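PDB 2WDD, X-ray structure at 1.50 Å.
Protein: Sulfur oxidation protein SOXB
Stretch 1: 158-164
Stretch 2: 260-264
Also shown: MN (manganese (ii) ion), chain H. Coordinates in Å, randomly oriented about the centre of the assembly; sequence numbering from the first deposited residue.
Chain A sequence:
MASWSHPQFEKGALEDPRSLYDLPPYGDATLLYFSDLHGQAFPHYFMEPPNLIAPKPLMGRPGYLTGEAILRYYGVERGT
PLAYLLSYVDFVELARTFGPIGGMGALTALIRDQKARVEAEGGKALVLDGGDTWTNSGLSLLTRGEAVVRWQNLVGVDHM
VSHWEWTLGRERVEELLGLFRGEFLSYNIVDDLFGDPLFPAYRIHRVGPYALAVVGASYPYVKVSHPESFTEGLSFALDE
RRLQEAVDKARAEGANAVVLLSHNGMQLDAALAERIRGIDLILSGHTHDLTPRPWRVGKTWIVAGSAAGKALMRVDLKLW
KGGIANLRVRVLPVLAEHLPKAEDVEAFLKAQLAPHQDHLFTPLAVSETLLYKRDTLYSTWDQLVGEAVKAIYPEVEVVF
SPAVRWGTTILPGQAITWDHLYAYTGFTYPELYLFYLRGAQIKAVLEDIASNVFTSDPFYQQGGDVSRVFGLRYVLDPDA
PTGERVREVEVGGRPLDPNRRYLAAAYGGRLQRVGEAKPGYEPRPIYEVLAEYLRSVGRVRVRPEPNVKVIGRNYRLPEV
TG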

# COMPACT_ATOMS: atom_id res chain seq x y z
N ASP A 158 -18.76 1.16 -6.56
CA ASP A 158 -19.23 2.19 -7.49
C ASP A 158 -18.13 2.79 -8.35
O ASP A 158 -18.34 3.08 -9.53
CB ASP A 158 -19.94 3.30 -6.73
CG ASP A 158 -21.22 2.82 -6.10
OD1 ASP A 158 -22.12 2.37 -6.84
OD2 ASP A 158 -21.30 2.82 -4.86
N HIS A 159 -16.97 3.04 -7.75
CA HIS A 159 -15.85 3.61 -8.48
C HIS A 159 -14.53 3.04 -7.97
O HIS A 159 -14.43 2.62 -6.82
CB HIS A 159 -15.77 5.12 -8.27
CG HIS A 159 -16.93 5.88 -8.83
ND1 HIS A 159 -17.24 5.88 -10.17
CD2 HIS A 159 -17.83 6.70 -8.23
CE1 HIS A 159 -18.29 6.65 -10.38
NE2 HIS A 159 -18.67 7.16 -9.22
N MET A 160 -13.52 3.09 -8.83
CA MET A 160 -12.17 2.74 -8.43
C MET A 160 -11.20 3.56 -9.26
O MET A 160 -11.56 4.11 -10.32
CB MET A 160 -11.86 1.25 -8.58
CG MET A 160 -11.33 0.85 -9.95
SD MET A 160 -10.91 -0.95 -10.03
CE MET A 160 -9.24 -0.95 -9.29
N VAL A 161 -9.99 3.72 -8.73
CA VAL A 161 -8.88 4.33 -9.43
C VAL A 161 -7.77 3.28 -9.48
O VAL A 161 -8.00 2.11 -9.12
CB VAL A 161 -8.45 5.69 -8.86
CG1 VAL A 161 -9.59 6.70 -9.01
CG2 VAL A 161 -8.00 5.57 -7.41
N SER A 162 -6.57 3.66 -9.93
CA SER A 162 -5.56 2.63 -10.13
C SER A 162 -4.10 2.97 -9.90
O SER A 162 -3.71 4.13 -9.86
CB SER A 162 -5.68 2.14 -11.57
OG SER A 162 -5.17 3.12 -12.46
N HIS A 163 -3.31 1.91 -9.81
CA HIS A 163 -1.86 1.97 -9.73
C HIS A 163 -1.29 0.61 -10.15
O HIS A 163 -0.99 0.40 -11.34
CB HIS A 163 -1.34 2.42 -8.37
CG HIS A 163 0.15 2.25 -8.23
ND1 HIS A 163 0.78 2.25 -7.00
CD2 HIS A 163 1.12 2.01 -9.15
CE1 HIS A 163 2.07 2.04 -7.17
NE2 HIS A 163 2.30 1.88 -8.47
N TRP A 164 -1.19 -0.33 -9.20
CA TRP A 164 -0.62 -1.65 -9.52
C TRP A 164 -1.43 -2.46 -10.51
O TRP A 164 -0.92 -3.42 -11.08
CB TRP A 164 -0.36 -2.47 -8.25
CG TRP A 164 0.93 -2.10 -7.57
CD1 TRP A 164 1.12 -1.09 -6.67
CD2 TRP A 164 2.18 -2.78 -7.69
NE1 TRP A 164 2.44 -1.07 -6.25
CE2 TRP A 164 3.10 -2.10 -6.87
CE3 TRP A 164 2.61 -3.87 -8.45
CZ2 TRP A 164 4.45 -2.47 -6.80
CZ3 TRP A 164 3.95 -4.24 -8.36
CH2 TRP A 164 4.84 -3.54 -7.55
N LEU A 260 -12.08 13.92 -4.25
CA LEU A 260 -11.06 13.35 -5.12
C LEU A 260 -10.71 11.96 -4.58
O LEU A 260 -10.23 11.85 -3.46
CB LEU A 260 -9.79 14.21 -5.15
CG LEU A 260 -8.63 13.64 -5.99
CD1 LEU A 260 -9.00 13.68 -7.48
CD2 LEU A 260 -7.35 14.40 -5.74
N LEU A 261 -10.99 10.91 -5.35
CA LEU A 261 -10.65 9.52 -5.01
C LEU A 261 -9.26 9.37 -5.62
O LEU A 261 -9.11 9.30 -6.84
CB LEU A 261 -11.62 8.55 -5.70
CG LEU A 261 -11.43 7.05 -5.48
CD1 LEU A 261 -11.46 6.69 -4.00
CD2 LEU A 261 -12.52 6.31 -6.24
N SER A 262 -8.24 9.45 -4.77
CA SER A 262 -6.86 9.56 -5.22
C SER A 262 -5.94 8.38 -4.98
O SER A 262 -6.00 7.71 -3.93
CB SER A 262 -6.23 10.74 -4.48
OG SER A 262 -4.94 11.04 -4.96
N HIS A 263 -5.02 8.18 -5.92
CA HIS A 263 -3.94 7.22 -5.74
C HIS A 263 -2.62 7.96 -5.98
O HIS A 263 -1.67 7.37 -6.48
CB HIS A 263 -4.05 5.97 -6.60
CG HIS A 263 -3.34 4.79 -6.00
ND1 HIS A 263 -4.01 3.80 -5.30
CD2 HIS A 263 -2.02 4.50 -5.91
CE1 HIS A 263 -3.12 2.94 -4.82
NE2 HIS A 263 -1.92 3.34 -5.17
N ASN A 264 -2.56 9.23 -5.58
CA ASN A 264 -1.34 10.02 -5.73
C ASN A 264 -0.32 9.73 -4.63
O ASN A 264 0.87 9.97 -4.82
CB ASN A 264 -1.63 11.53 -5.63
CG ASN A 264 -2.28 12.11 -6.86
OD1 ASN A 264 -1.93 11.79 -7.99
ND2 ASN A 264 -3.18 13.08 -6.64
MN MN H . 0.00 2.38 -4.91
O HOH W 1 0.51 1.73 -2.97

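The two stretches run nearly parallel, 12° apart from end to end, yet no hydrogen bond joins them. Their backbones stay well apart, with the CA atoms of Ser-162 and His-263 6.6 Å from each other, so side chains must fill the gap. Alternation along the extended chains sorts them: His-159, Val-161 and His-163 send CB toward the other stretch, as do Leu-261 and His-263, while Met-160, Ser-162 and Ser-262 point away.

At one end the contact is apolar. Leu-261, with chi1 t and chi2 p, extends its isobutyl group so that CD2 lies 4.0 Å from CB of His-159 and 4.2 Å from CA of Met-160. Val-161, in the m rotamer, places both methyls usefully: CG1 sits 4.0 Å from CG of Leu-261 and 3.4 Å from its carbonyl O, while CG2 also touches Leu-261, 4.2 Å from its CG, and reaches to 4.1 Å from CB of His-263.

At the other end the rule changes from filling space to aiming ligands. His-163 is t at chi1; its CB points toward the neighbouring stretch but its ring leads away, bringing ND1 to 2.2 Å from MN. His-263, also t, with chi2 near 99°, reaches the same manganese through NE2, likewise at 2.2 Å. A water and ligands from elsewhere in the structure complete the coordination. ND1 of His-163 and NE2 of His-263 approach to 3.4 Å as co-ligands, without a hydrogen bond, and the rings meet obliquely, their planes at 62°.

The same conformations also pack: CB of His-163 lies over a face of the His-263 imidazole, 3.3 Å from its CD2, in a CH-pi contact. Within its own stretch, Asn-264 N donates to Ser-262 OG at 3.1 Å, spanning His-263. The design lesson: hydrophobic packing beside a shared metal can join two segments of chain without backbone pairing.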